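Long-range contacts in protein LRIM1 (Anopheles gambiae, PDB 3O53), which regulates complement-like immunity in the mosquito as one half of a heterodimer with APL1C, this chain being its leucine-rich repeat domain: residues L95-S100 against V114-G119; I101-A106 against K122-L127; A204-E209 against V227-A232; S220-K225 against D243-G248; E15-S20 against N44-I49. One frame throughout, in Å; residues are numbered along the deposited sequence.

Interaction 1 (L95-S100 against V114-G119)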
# COMPACT_ATOMS: atom_id res chain seq x y z
N LEU A 95 -3.79 -14.22 -6.69
CA LEU A 95 -2.52 -14.68 -6.17
C LEU A 95 -2.74 -15.35 -4.82
O LEU A 95 -3.44 -14.81 -3.97
CB LEU A 95 -1.58 -13.47 -6.02
CG LEU A 95 -0.26 -13.61 -5.27
CD1 LEU A 95 0.60 -14.66 -5.94
CD2 LEU A 95 0.46 -12.24 -5.21
N LEU A 96 -2.15 -16.53 -4.64
CA LEU A 96 -2.21 -17.22 -3.35
C LEU A 96 -0.81 -17.68 -2.94
O LEU A 96 -0.10 -18.30 -3.73
CB LEU A 96 -3.12 -18.45 -3.44
CG LEU A 96 -4.54 -18.22 -3.94
CD1 LEU A 96 -4.56 -18.15 -5.44
CD2 LEU A 96 -5.48 -19.31 -3.44
N VAL A 97 -0.42 -17.39 -1.71
CA VAL A 97 0.90 -17.77 -1.25
C VAL A 97 0.84 -18.43 0.13
O VAL A 97 -0.20 -18.40 0.79
CB VAL A 97 1.86 -16.56 -1.28
CG1 VAL A 97 1.86 -15.96 -2.68
CG2 VAL A 97 1.45 -15.52 -0.26
N GLY A 98 1.96 -19.02 0.54
CA GLY A 98 2.00 -19.91 1.68
C GLY A 98 2.36 -19.27 3.01
O GLY A 98 2.44 -18.04 3.11
N PRO A 99 2.58 -20.11 4.03
CA PRO A 99 2.74 -19.71 5.44
C PRO A 99 4.11 -19.13 5.79
O PRO A 99 4.25 -18.57 6.88
CB PRO A 99 2.53 -21.02 6.21
CG PRO A 99 2.23 -22.08 5.17
CD PRO A 99 2.73 -21.56 3.87
N SER A 100 5.10 -19.26 4.91
CA SER A 100 6.45 -18.76 5.19
C SER A 100 6.77 -17.46 4.48
O SER A 100 7.88 -16.94 4.58
CB SER A 100 7.50 -19.80 4.80
OG SER A 100 7.40 -20.95 5.61
N VAL A 114 -5.66 -11.33 -3.31
CA VAL A 114 -4.46 -11.93 -2.72
C VAL A 114 -4.86 -12.72 -1.49
O VAL A 114 -5.71 -12.28 -0.71
CB VAL A 114 -3.42 -10.86 -2.32
CG1 VAL A 114 -2.10 -11.51 -1.92
CG2 VAL A 114 -3.19 -9.87 -3.46
N SER A 115 -4.25 -13.88 -1.31
CA SER A 115 -4.53 -14.73 -0.16
C SER A 115 -3.21 -15.22 0.40
O SER A 115 -2.33 -15.62 -0.36
CB SER A 115 -5.38 -15.94 -0.58
OG SER A 115 -6.50 -15.53 -1.36
N CYS A 116 -3.06 -15.19 1.72
CA CYS A 116 -1.82 -15.64 2.37
C CYS A 116 -2.17 -16.62 3.50
O CYS A 116 -2.92 -16.27 4.40
CB CYS A 116 -1.05 -14.44 2.93
SG CYS A 116 -0.86 -13.05 1.78
N SER A 117 -1.64 -17.84 3.44
CA SER A 117 -1.86 -18.83 4.49
C SER A 117 -1.43 -18.31 5.84
O SER A 117 -0.46 -17.56 5.95
CB SER A 117 -1.07 -20.11 4.19
OG SER A 117 -1.40 -20.63 2.92
N ARG A 118 -2.14 -18.70 6.89
CA ARG A 118 -1.83 -18.20 8.23
C ARG A 118 -0.36 -18.44 8.56
O ARG A 118 0.16 -19.54 8.39
CB ARG A 118 -2.75 -18.83 9.28
CG ARG A 118 -2.42 -20.28 9.62
CD ARG A 118 -3.49 -20.89 10.51
NE ARG A 118 -4.76 -21.05 9.80
CZ ARG A 118 -5.13 -22.16 9.17
NH1 ARG A 118 -4.34 -23.22 9.14
NH2 ARG A 118 -6.31 -22.20 8.55
N GLY A 119 0.31 -17.39 9.03
CA GLY A 119 1.72 -17.46 9.36
C GLY A 119 1.98 -16.84 10.72
O GLY A 119 1.05 -16.43 11.42
O HOH W 1 -6.18 -14.89 -3.83
O HOH W 2 1.10 -16.06 4.68
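Cys116 holds SG anti to its carbonyl carbon (chi1 -48°); in Val97 CG1 takes that position (chi1 -55°), which puts CG2 between the backbone N and the carbonyl carbon, and from there Val97 CG2 meets Cys116 SG at 3.9 Å. That sulfur is half of the disulfide to Cys142, so the valine methyl packs against a covalent tie to the next turn of the chain. On the same face, further back, Leu95 CD2 approaches Val114 CG1 at 4.2 Å, and both side chains also rest on Leu104. The backbones run parallel. Ser115 is held on two sides, its N donating to Leu95 O and its O accepting from Val97 N, each at 2.9 Å, and then Ser117 N donates to Val97 O. These strands, with 73-76, make a short parallel sheet away from the main strand series of the leucine-rich repeat solenoid, joining consecutive turns on its convex side. The other face carries Leu96 and Ser115, with Leu96 CG 4.1 Å from Ser115 CB. A water donates to Leu95 O and is 2.6 Å from Ser115 OG, linking the serine to the neighbouring strand's backbone. Where the strands end, Ser117 takes over: its OG gives Val97 O a weak second bond, and its CB packs against the ring of Pro99, 4.0 Å from Pro99 CG. Past it, Pro99 CB comes within 3.5 Å of Arg118 O.

Interaction 2 (I101-A106 against K122-L127)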
# COMPACT_ATOMS: atom_id res chain seq x y z
N ILE A 101 5.79 -16.92 3.76
CA ILE A 101 5.99 -15.68 3.03
C ILE A 101 6.30 -14.52 3.97
O ILE A 101 5.55 -14.24 4.92
CB ILE A 101 4.77 -15.34 2.15
CG1 ILE A 101 4.61 -16.41 1.07
CG2 ILE A 101 4.92 -14.00 1.48
CD1 ILE A 101 5.80 -16.47 0.11
N GLU A 102 7.41 -13.86 3.70
CA GLU A 102 7.84 -12.70 4.47
C GLU A 102 7.85 -11.48 3.57
O GLU A 102 7.58 -10.38 4.02
CB GLU A 102 9.25 -12.94 5.05
CG GLU A 102 9.36 -14.16 5.95
CD GLU A 102 10.78 -14.41 6.46
OE1 GLU A 102 11.75 -13.88 5.88
OE2 GLU A 102 10.92 -15.15 7.46
N THR A 103 8.17 -11.68 2.29
CA THR A 103 8.28 -10.57 1.35
C THR A 103 7.61 -10.91 0.04
O THR A 103 7.95 -11.91 -0.60
CB THR A 103 9.76 -10.20 1.07
OG1 THR A 103 10.38 -9.78 2.29
CG2 THR A 103 9.85 -9.07 0.05
N LEU A 104 6.65 -10.09 -0.37
CA LEU A 104 5.84 -10.38 -1.55
C LEU A 104 5.90 -9.18 -2.49
O LEU A 104 5.33 -8.13 -2.21
CB LEU A 104 4.40 -10.67 -1.14
CG LEU A 104 3.42 -11.05 -2.25
CD1 LEU A 104 3.93 -12.29 -2.95
CD2 LEU A 104 2.01 -11.28 -1.70
N HIS A 105 6.63 -9.34 -3.58
CA HIS A 105 6.72 -8.31 -4.60
C HIS A 105 5.78 -8.69 -5.73
O HIS A 105 6.01 -9.68 -6.41
CB HIS A 105 8.14 -8.23 -5.14
CG HIS A 105 9.10 -7.56 -4.21
ND1 HIS A 105 9.14 -6.19 -4.06
CD2 HIS A 105 10.04 -8.06 -3.39
CE1 HIS A 105 10.07 -5.88 -3.18
NE2 HIS A 105 10.64 -7.00 -2.76
N ALA A 106 4.74 -7.90 -5.94
CA ALA A 106 3.77 -8.24 -6.97
C ALA A 106 3.17 -6.98 -7.58
O ALA A 106 1.97 -6.90 -7.84
CB ALA A 106 2.68 -9.13 -6.41
N LYS A 122 6.35 -11.57 10.27
CA LYS A 122 5.86 -10.33 9.68
C LYS A 122 5.88 -10.42 8.15
O LYS A 122 6.64 -11.21 7.59
CB LYS A 122 6.70 -9.15 10.16
CG LYS A 122 6.48 -8.81 11.62
CD LYS A 122 7.42 -7.73 12.10
CE LYS A 122 7.09 -7.30 13.53
NZ LYS A 122 8.06 -6.31 14.08
N LYS A 123 5.07 -9.60 7.49
CA LYS A 123 4.97 -9.60 6.04
C LYS A 123 5.23 -8.21 5.46
O LYS A 123 4.77 -7.21 6.00
CB LYS A 123 3.57 -10.04 5.60
CG LYS A 123 3.29 -11.51 5.78
CD LYS A 123 1.94 -11.89 5.16
CE LYS A 123 0.80 -11.69 6.13
NZ LYS A 123 0.66 -12.82 7.10
N ASN A 124 5.96 -8.16 4.36
CA ASN A 124 6.14 -6.92 3.61
C ASN A 124 5.49 -7.15 2.25
O ASN A 124 5.89 -8.06 1.53
CB ASN A 124 7.62 -6.57 3.49
CG ASN A 124 8.26 -6.28 4.84
OD1 ASN A 124 7.83 -5.38 5.56
ND2 ASN A 124 9.28 -7.04 5.19
N ILE A 125 4.49 -6.35 1.92
CA ILE A 125 3.63 -6.62 0.76
C ILE A 125 3.64 -5.44 -0.21
O ILE A 125 3.26 -4.33 0.15
CB ILE A 125 2.19 -6.87 1.21
CG1 ILE A 125 2.11 -8.17 2.03
CG2 ILE A 125 1.24 -6.92 -0.01
CD1 ILE A 125 0.78 -8.37 2.75
N TYR A 126 4.09 -5.71 -1.43
CA TYR A 126 4.23 -4.68 -2.45
C TYR A 126 3.25 -4.94 -3.58
O TYR A 126 3.48 -5.81 -4.39
CB TYR A 126 5.66 -4.69 -3.01
CG TYR A 126 6.72 -4.36 -1.98
CD1 TYR A 126 7.18 -3.07 -1.82
CD2 TYR A 126 7.25 -5.35 -1.15
CE1 TYR A 126 8.15 -2.76 -0.88
CE2 TYR A 126 8.23 -5.05 -0.20
CZ TYR A 126 8.66 -3.75 -0.07
OH TYR A 126 9.62 -3.43 0.86
N LEU A 127 2.17 -4.17 -3.63
CA LEU A 127 1.11 -4.40 -4.61
C LEU A 127 0.78 -3.14 -5.43
O LEU A 127 -0.36 -2.98 -5.87
CB LEU A 127 -0.16 -4.88 -3.90
CG LEU A 127 -0.12 -6.31 -3.36
CD1 LEU A 127 -1.29 -6.56 -2.39
CD2 LEU A 127 -0.15 -7.30 -4.53
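Leu104 O receives the N-H of Tyr126 at 2.8 Å, met nearly along the C=O axis, and the same oxygen lies in the plane of the Tyr126 ring at its edge, 3.5 Å from Tyr126 CD2. The carbonyl therefore meets both the backbone and the aromatic rim of one residue. Asn124 N to Glu102 O and Leu104 N to Asn124 O continue the parallel pairing behind it, and Ala106 N to Tyr126 O at 2.9 Å carries it forward. Tyr126 keeps CG anti to its carbonyl carbon (chi1 -63°), as His105 does (chi1 -75°), which starts both side chains off the strands in the same direction. They lie side by side as an offset stack with planes 14° apart, His105 CE1 sitting over the rim of the tyrosine face, 3.5 Å from Tyr126 CD2. On the same face Thr103 OG1 and Asn124 ND2 are 4.1 Å apart. This is the main parallel strand series of the leucine-rich repeat solenoid, and these side chains belong to its concave surface; Tyr148 of the next strand extends the aromatic row. Toward the interior, Ala106 CB touches Leu127 CD2 at 3.9 Å, while the Asn130 amide donates to the carbonyls of Ala106 and Leu127, and Asn154 also to the latter. A sugar of the glycan lies about 4 Å from the His105 side chain. The two faces thus differ in chemistry: stacked aromatic rings and polar ends line the concave side, whereas the inward side is mostly aliphatic, the exception being buried Lys123, its amine weakly bonded to the Gly141 and Ser144 carbonyls.

Interaction 3 (A204-E209 against V227-A232)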
# COMPACT_ATOMS: atom_id res chain seq x y z
N ALA A 204 -12.93 14.16 1.71
CA ALA A 204 -13.48 15.47 2.03
C ALA A 204 -13.38 15.81 3.52
O ALA A 204 -13.45 16.97 3.90
CB ALA A 204 -14.96 15.53 1.59
N PHE A 205 -13.25 14.79 4.38
CA PHE A 205 -13.24 15.01 5.83
C PHE A 205 -12.10 14.22 6.47
O PHE A 205 -12.04 13.01 6.35
CB PHE A 205 -14.58 14.59 6.44
CG PHE A 205 -14.68 14.83 7.93
CD1 PHE A 205 -14.17 15.99 8.50
CD2 PHE A 205 -15.32 13.91 8.75
CE1 PHE A 205 -14.28 16.22 9.87
CE2 PHE A 205 -15.43 14.13 10.12
CZ PHE A 205 -14.91 15.29 10.68
N MET A 206 -11.20 14.92 7.15
CA MET A 206 -10.14 14.25 7.89
C MET A 206 -10.67 14.01 9.30
O MET A 206 -10.50 14.84 10.19
CB MET A 206 -8.87 15.11 7.90
CG MET A 206 -7.69 14.48 8.60
SD MET A 206 -6.21 15.50 8.41
CE MET A 206 -4.97 14.49 9.23
N GLY A 207 -11.32 12.86 9.49
CA GLY A 207 -12.14 12.64 10.68
C GLY A 207 -11.41 12.00 11.85
O GLY A 207 -10.19 11.88 11.82
N PRO A 208 -12.16 11.59 12.88
CA PRO A 208 -11.63 11.02 14.13
C PRO A 208 -10.86 9.73 13.92
O PRO A 208 -10.04 9.36 14.75
CB PRO A 208 -12.89 10.75 14.96
CG PRO A 208 -13.92 11.66 14.40
CD PRO A 208 -13.63 11.75 12.93
N GLU A 209 -11.15 9.05 12.82
CA GLU A 209 -10.42 7.84 12.45
C GLU A 209 -8.91 8.10 12.39
O GLU A 209 -8.11 7.19 12.57
CB GLU A 209 -10.91 7.34 11.09
CG GLU A 209 -10.72 8.33 9.94
CD GLU A 209 -11.87 9.32 9.76
OE1 GLU A 209 -12.80 9.34 10.61
OE2 GLU A 209 -11.86 10.07 8.76
N VAL A 227 -12.32 19.53 3.20
CA VAL A 227 -12.96 20.78 3.59
C VAL A 227 -12.80 20.99 5.10
O VAL A 227 -12.57 22.10 5.56
CB VAL A 227 -14.46 20.76 3.25
CG1 VAL A 227 -15.07 22.13 3.50
CG2 VAL A 227 -14.68 20.32 1.80
N LEU A 228 -12.93 19.90 5.86
CA LEU A 228 -12.90 19.97 7.32
C LEU A 228 -11.94 18.96 7.93
O LEU A 228 -11.68 17.91 7.34
CB LEU A 228 -14.29 19.71 7.90
CG LEU A 228 -15.40 20.68 7.52
CD1 LEU A 228 -16.70 20.31 8.23
CD2 LEU A 228 -14.98 22.11 7.85
N ILE A 229 -11.45 19.29 9.12
CA ILE A 229 -10.60 18.42 9.92
C ILE A 229 -11.24 18.28 11.30
O ILE A 229 -11.72 19.26 11.85
CB ILE A 229 -9.20 19.04 10.14
CG1 ILE A 229 -8.49 19.26 8.81
CG2 ILE A 229 -8.35 18.15 11.06
CD1 ILE A 229 -7.17 20.04 8.92
N GLU A 230 -11.23 17.07 11.84
CA GLU A 230 -11.76 16.82 13.18
C GLU A 230 -10.90 17.56 14.20
O GLU A 230 -9.70 17.29 14.31
CB GLU A 230 -11.78 15.32 13.47
CG GLU A 230 -12.06 14.96 14.92
CD GLU A 230 -13.39 15.52 15.40
OE1 GLU A 230 -14.44 15.18 14.81
OE2 GLU A 230 -13.39 16.30 16.37
N LYS A 231 -11.50 18.48 14.95
CA LYS A 231 -10.74 19.34 15.86
C LYS A 231 -10.14 18.56 17.03
O LYS A 231 -9.20 19.02 17.66
CB LYS A 231 -11.63 20.47 16.39
CG LYS A 231 -12.82 19.99 17.21
CD LYS A 231 -13.72 21.14 17.65
CE LYS A 231 -12.94 22.16 18.46
NZ LYS A 231 -13.82 23.20 19.06
N ALA A 232 -10.67 17.38 17.31
CA ALA A 232 -10.20 16.59 18.46
C ALA A 232 -8.92 15.82 18.16
O ALA A 232 -8.32 15.24 19.05
CB ALA A 232 -11.31 15.64 18.92
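Phe205 and Leu228, Met206 and Ile229 form two parallel beta bridges on the convex side of the leucine-rich repeat solenoid, close to its C-terminal end. Three backbone bonds knit them: Val227 N to Ala204 O, Glu230 N to Met206 O and, between these, Met206 N to Leu228 O at 3.0 Å. Phe205 has CG anti to the backbone N (chi1 -178°), which sets CG beside the carbonyl carbon; the ring lies with its edge to the facing strand, CD1 packing on Leu228 CB at 3.8 Å. The ring meets Leu228 C at its edge, in plane, while Gly207 CA sits over one face. Met206 and Ile229 point to the other side, into the interior, with Met206 CB 4.3 Å from Ile229 CG1. Helices that close the domain cover the far strand: Leu228 packs on helix 303-310 and Ile229 on helix 251-259. Glu230 turns back toward the first strand and crosses Pro208 at about a right angle, its chain bent at chi2. Its two oxygens meet different neighbours: OE2 accepts from Ala232 N through the anti lone pair, and OE1 lies 3.6 Å from Pro208 CG.

Interaction 4 (S220-K225 against D243-G248)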
# COMPACT_ATOMS: atom_id res chain seq x y z
N SER A 220 0.64 12.25 4.68
CA SER A 220 0.19 13.13 3.61
C SER A 220 -1.25 12.85 3.21
O SER A 220 -1.64 11.71 2.97
CB SER A 220 1.08 12.97 2.37
OG SER A 220 0.64 13.85 1.35
N LEU A 221 -2.05 13.91 3.19
CA LEU A 221 -3.35 13.87 2.55
C LEU A 221 -3.35 14.93 1.44
O LEU A 221 -4.37 15.51 1.12
CB LEU A 221 -4.46 14.13 3.57
CG LEU A 221 -4.91 12.92 4.40
CD1 LEU A 221 -3.85 12.54 5.43
CD2 LEU A 221 -6.24 13.19 5.09
N ARG A 222 -2.18 15.15 0.85
CA ARG A 222 -2.06 16.14 -0.22
C ARG A 222 -3.00 15.81 -1.38
O ARG A 222 -3.20 14.64 -1.69
CB ARG A 222 -0.62 16.20 -0.74
CG ARG A 222 -0.45 17.13 -1.94
CD ARG A 222 0.88 16.90 -2.63
NE ARG A 222 1.18 17.92 -3.62
CZ ARG A 222 2.18 17.83 -4.50
NH1 ARG A 222 2.96 16.75 -4.50
NH2 ARG A 222 2.40 18.80 -5.37
N ASN A 223 -3.56 16.84 -2.01
CA ASN A 223 -4.37 16.65 -3.22
C ASN A 223 -5.53 15.68 -3.02
O ASN A 223 -5.82 14.83 -3.87
CB ASN A 223 -3.50 16.23 -4.40
CG ASN A 223 -2.66 17.39 -4.94
OD1 ASN A 223 -2.80 18.51 -4.47
ND2 ASN A 223 -1.80 17.13 -5.90
N ASN A 224 -6.19 15.82 -1.88
CA ASN A 224 -7.51 15.25 -1.71
C ASN A 224 -8.53 16.36 -1.97
O ASN A 224 -8.29 17.22 -2.81
CB ASN A 224 -7.64 14.63 -0.33
CG ASN A 224 -7.07 13.22 -0.28
OD1 ASN A 224 -7.82 12.25 -0.29
ND2 ASN A 224 -5.75 13.10 -0.27
N LYS A 225 -9.65 16.34 -1.27
CA LYS A 225 -10.66 17.39 -1.41
C LYS A 225 -11.15 17.81 -0.04
O LYS A 225 -12.34 18.06 0.15
CB LYS A 225 -11.83 16.89 -2.26
CG LYS A 225 -11.37 16.35 -3.60
CD LYS A 225 -12.51 16.16 -4.57
CE LYS A 225 -12.97 14.73 -4.60
NZ LYS A 225 -13.47 14.41 -5.95
N ASP A 243 1.63 16.92 5.34
CA ASP A 243 1.34 17.54 4.04
C ASP A 243 -0.16 17.49 3.71
O ASP A 243 -0.68 16.45 3.30
CB ASP A 243 2.13 16.82 2.96
CG ASP A 243 2.12 17.54 1.63
OD1 ASP A 243 1.35 18.51 1.49
OD2 ASP A 243 2.86 17.12 0.71
N LEU A 244 -0.82 18.64 3.85
CA LEU A 244 -2.24 18.78 3.51
C LEU A 244 -2.42 19.78 2.37
O LEU A 244 -3.46 20.42 2.26
CB LEU A 244 -3.04 19.28 4.71
CG LEU A 244 -2.97 18.46 5.99
CD1 LEU A 244 -3.94 19.01 7.01
CD2 LEU A 244 -3.26 16.99 5.70
N ARG A 245 -1.38 19.95 1.55
CA ARG A 245 -1.46 20.84 0.41
C ARG A 245 -2.52 20.34 -0.57
O ARG A 245 -2.85 19.16 -0.57
CB ARG A 245 -0.12 20.90 -0.31
CG ARG A 245 0.98 21.65 0.43
CD ARG A 245 2.25 21.60 -0.39
NE ARG A 245 2.65 20.22 -0.62
CZ ARG A 245 3.44 19.81 -1.61
NH1 ARG A 245 3.93 20.67 -2.49
NH2 ARG A 245 3.74 18.52 -1.72
N GLY A 246 -3.06 21.25 -1.38
CA GLY A 246 -3.92 20.87 -2.49
C GLY A 246 -5.36 20.53 -2.14
O GLY A 246 -6.05 19.87 -2.90
N ASN A 247 -5.83 20.98 -0.98
CA ASN A 247 -7.20 20.68 -0.56
C ASN A 247 -8.11 21.92 -0.69
O ASN A 247 -7.78 22.84 -1.42
CB ASN A 247 -7.17 20.09 0.84
CG ASN A 247 -6.66 18.65 0.83
OD1 ASN A 247 -7.29 17.78 0.24
ND2 ASN A 247 -5.52 18.40 1.47
N GLY A 248 -9.24 21.94 0.00
CA GLY A 248 -10.15 23.09 -0.07
C GLY A 248 -10.69 23.46 1.30
O GLY A 248 -11.90 23.47 1.51
O HOH W 3 -8.80 19.88 -3.66
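Arg222 and Arg245 lay their guanidinium groups flat on one another, centres 3.7 Å apart and planes 21° apart. Each meets the other near the rim: Arg245 NH2 lies over one face of the Arg222 group, and Arg222 NE over one face of Arg245, these two nitrogens 3.2 Å apart. Asp243 sets the Arg245 group in place through a salt bridge gripped side-on, NE to OD1 and NH2 to OD2, the latter 2.9 Å, close to the guanidinium plane, and the bend of Arg245 at chi3 (-59°) accompanies that grip. Asp243 OD1 also accepts from Arg245 N, forming an Asx turn, the two donors arriving from opposite faces of its plane. Across from it Ser220 OG receives Arg222 N in an ST turn, a matching turn one repeat earlier. Backbone bonds fix the spacing, with Leu221 N on Asp243 O and Asn223 N on Arg245 O at 2.8 Å. Further out, Asn247 ND2 bridges Leu221 O (3.1 Å) and Leu244 O, and OD1 accepts from Leu226 N; Asn224 does the same a turn earlier, toward Leu203 N and Leu198 O. These are the consensus asparagines that stack through a leucine-rich repeat solenoid. A water donates to both Asn224 O and Gly246 O, and Leu221 CB meets Leu244 CD2 inside at 3.8 Å. Two like charges are thus stacked flat but offset, and the Asp243 carboxylate, bound to one and with its OD2 4.7 Å from the NE of Arg222, would be expected to ease their repulsion.

Interaction 5 (E15-S20 against N44-I49)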
# COMPACT_ATOMS: atom_id res chain seq x y z
N GLU A 15 17.28 -19.34 -18.05
CA GLU A 15 16.98 -18.41 -19.14
C GLU A 15 16.63 -19.17 -20.41
O GLU A 15 16.96 -20.34 -20.56
CB GLU A 15 18.17 -17.50 -19.40
CG GLU A 15 18.69 -16.77 -18.17
CD GLU A 15 19.83 -15.82 -18.50
OE1 GLU A 15 20.71 -15.64 -17.64
OE2 GLU A 15 19.83 -15.26 -19.62
N LYS A 16 15.98 -18.47 -21.34
CA LYS A 16 15.62 -19.06 -22.62
C LYS A 16 14.73 -20.29 -22.44
O LYS A 16 14.87 -21.27 -23.16
CB LYS A 16 16.88 -19.42 -23.41
CG LYS A 16 17.78 -18.22 -23.67
CD LYS A 16 18.83 -18.50 -24.72
CE LYS A 16 19.55 -17.21 -25.12
NZ LYS A 16 20.65 -17.45 -26.09
N VAL A 17 13.82 -20.21 -21.46
CA VAL A 17 12.83 -21.26 -21.25
C VAL A 17 11.48 -20.81 -21.80
O VAL A 17 11.26 -19.63 -22.06
CB VAL A 17 12.64 -21.61 -19.77
CG1 VAL A 17 13.89 -22.26 -19.22
CG2 VAL A 17 12.29 -20.35 -18.96
N THR A 18 10.57 -21.77 -21.96
CA THR A 18 9.25 -21.50 -22.50
C THR A 18 8.27 -22.42 -21.80
O THR A 18 8.67 -23.32 -21.07
CB THR A 18 9.19 -21.78 -24.01
OG1 THR A 18 9.16 -23.19 -24.23
CG2 THR A 18 10.39 -21.19 -24.72
N ASP A 19 6.98 -22.21 -22.02
CA ASP A 19 5.97 -23.11 -21.48
C ASP A 19 6.26 -24.55 -21.92
O ASP A 19 5.99 -25.50 -21.18
CB ASP A 19 4.57 -22.69 -21.95
CG ASP A 19 4.17 -21.32 -21.43
OD1 ASP A 19 4.71 -20.89 -20.38
OD2 ASP A 19 3.30 -20.68 -22.06
N SER A 20 6.81 -24.72 -23.11
CA SER A 20 6.99 -26.06 -23.67
C SER A 20 8.25 -26.75 -23.14
O SER A 20 8.33 -27.98 -23.13
CB SER A 20 7.02 -26.01 -25.20
OG SER A 20 8.14 -25.29 -25.68
N ASN A 44 11.66 -14.41 -18.78
CA ASN A 44 11.19 -15.39 -19.75
C ASN A 44 9.75 -15.13 -20.17
O ASN A 44 9.09 -14.24 -19.63
CB ASN A 44 11.33 -16.78 -19.16
CG ASN A 44 12.78 -17.18 -19.01
OD1 ASN A 44 13.51 -17.29 -20.00
ND2 ASN A 44 13.21 -17.40 -17.78
N PRO A 45 9.27 -15.88 -21.17
CA PRO A 45 7.89 -15.79 -21.66
C PRO A 45 6.96 -16.81 -21.01
O PRO A 45 5.98 -17.22 -21.63
CB PRO A 45 8.03 -16.11 -23.14
CG PRO A 45 9.20 -17.04 -23.22
CD PRO A 45 10.10 -16.74 -22.04
N LEU A 46 7.27 -17.23 -19.78
CA LEU A 46 6.42 -18.19 -19.09
C LEU A 46 5.03 -17.62 -18.85
O LEU A 46 4.89 -16.51 -18.34
CB LEU A 46 7.05 -18.60 -17.76
CG LEU A 46 8.41 -19.29 -17.87
CD1 LEU A 46 8.99 -19.56 -16.49
CD2 LEU A 46 8.28 -20.59 -18.65
N SER A 47 4.01 -18.38 -19.21
CA SER A 47 2.63 -17.94 -19.07
C SER A 47 1.96 -18.62 -17.89
O SER A 47 0.85 -18.26 -17.51
CB SER A 47 1.84 -18.23 -20.35
OG SER A 47 1.58 -19.62 -20.46
N GLN A 48 2.63 -19.61 -17.32
CA GLN A 48 2.09 -20.27 -16.14
C GLN A 48 3.13 -21.15 -15.46
O GLN A 48 4.08 -21.62 -16.08
CB GLN A 48 0.86 -21.10 -16.51
CG GLN A 48 1.02 -21.88 -17.80
CD GLN A 48 -0.28 -22.54 -18.24
OE1 GLN A 48 -0.80 -23.42 -17.56
NE2 GLN A 48 -0.80 -22.11 -19.38
N ILE A 49 2.93 -21.36 -14.17
CA ILE A 49 3.76 -22.28 -13.42
C ILE A 49 2.90 -22.83 -12.29
O ILE A 49 2.10 -22.11 -11.71
CB ILE A 49 5.02 -21.60 -12.85
CG1 ILE A 49 5.93 -22.62 -12.19
CG2 ILE A 49 4.63 -20.51 -11.86
CD1 ILE A 49 7.38 -22.17 -12.08
O HOH W 4 5.15 -22.54 -18.34
O HOH W 5 6.39 -19.67 -23.15
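Val17 and Asn44, then Asp19 and Leu46, come nearest along two irregular backbones whose directions differ by 31°, without a beta bridge. Asp19 binds Ser47 through both carboxylate oxygens. Its CG is anti to the carbonyl carbon (chi1 -64°); OD1 takes Ser47 N on its syn lone pair at 2.9 Å, while Ser47 OG, coming from above the carboxylate plane, donates to OD2 at 2.6 Å. Each oxygen therefore has its own donor from one residue. A water also donates to Asp19 OD1 and to Gln48 O, and a second water ties Asp19 N to Pro45 O. At the other end the side chain of Asn44 crosses Val17 obliquely, its CG only 3.2 Å from Val17 CG2, a tight contact. Asn44 OD1 accepts Val17 N at 3.3 Å from 60° above its carbonyl plane, while ND2 donates to Leu41 O and to Ile14 O. This is the asparagine of the leucine-rich repeat consensus, here in the first repeats. Its amide bonds join strand 11-15 and the chain after it, which probably cap the N-terminal end, to the first turn of the solenoid. Leu46 N is held in turn by Asn68, one repeat on. Apolar groups fill in between the polar ends: Val17 CG2 meets Leu46 CD2 at 4.0 Å, and Leu46 CD2 rests 3.6 Å from Thr18 C. Pro45 CD comes within 3.1 Å of Val17 O.

Interactions 1 and 2 interlock: their segments alternate along the chain, their centres are 10 Å apart, and Leu95 CD2 touches Leu104 CD2 at 4.0 Å, joining convex strands to concave ones. Interactions 3 and 4 alternate in the same way near the C-terminal end, joining convex strands to the turns that follow the concave strands, with Ile229 CD1 3.9 Å from Leu244 CD1. Interaction 5 lies at the N-terminal end, where the chain before the repeats meets an early repeat, 51 Å centre to centre from interaction 3. A sugar N-linked at Asn64 lies about 4 Å from the side chain of His105. From a bound sugar, the side chain of Glu15 is about 9 Å away and that of Val97 about 13 Å.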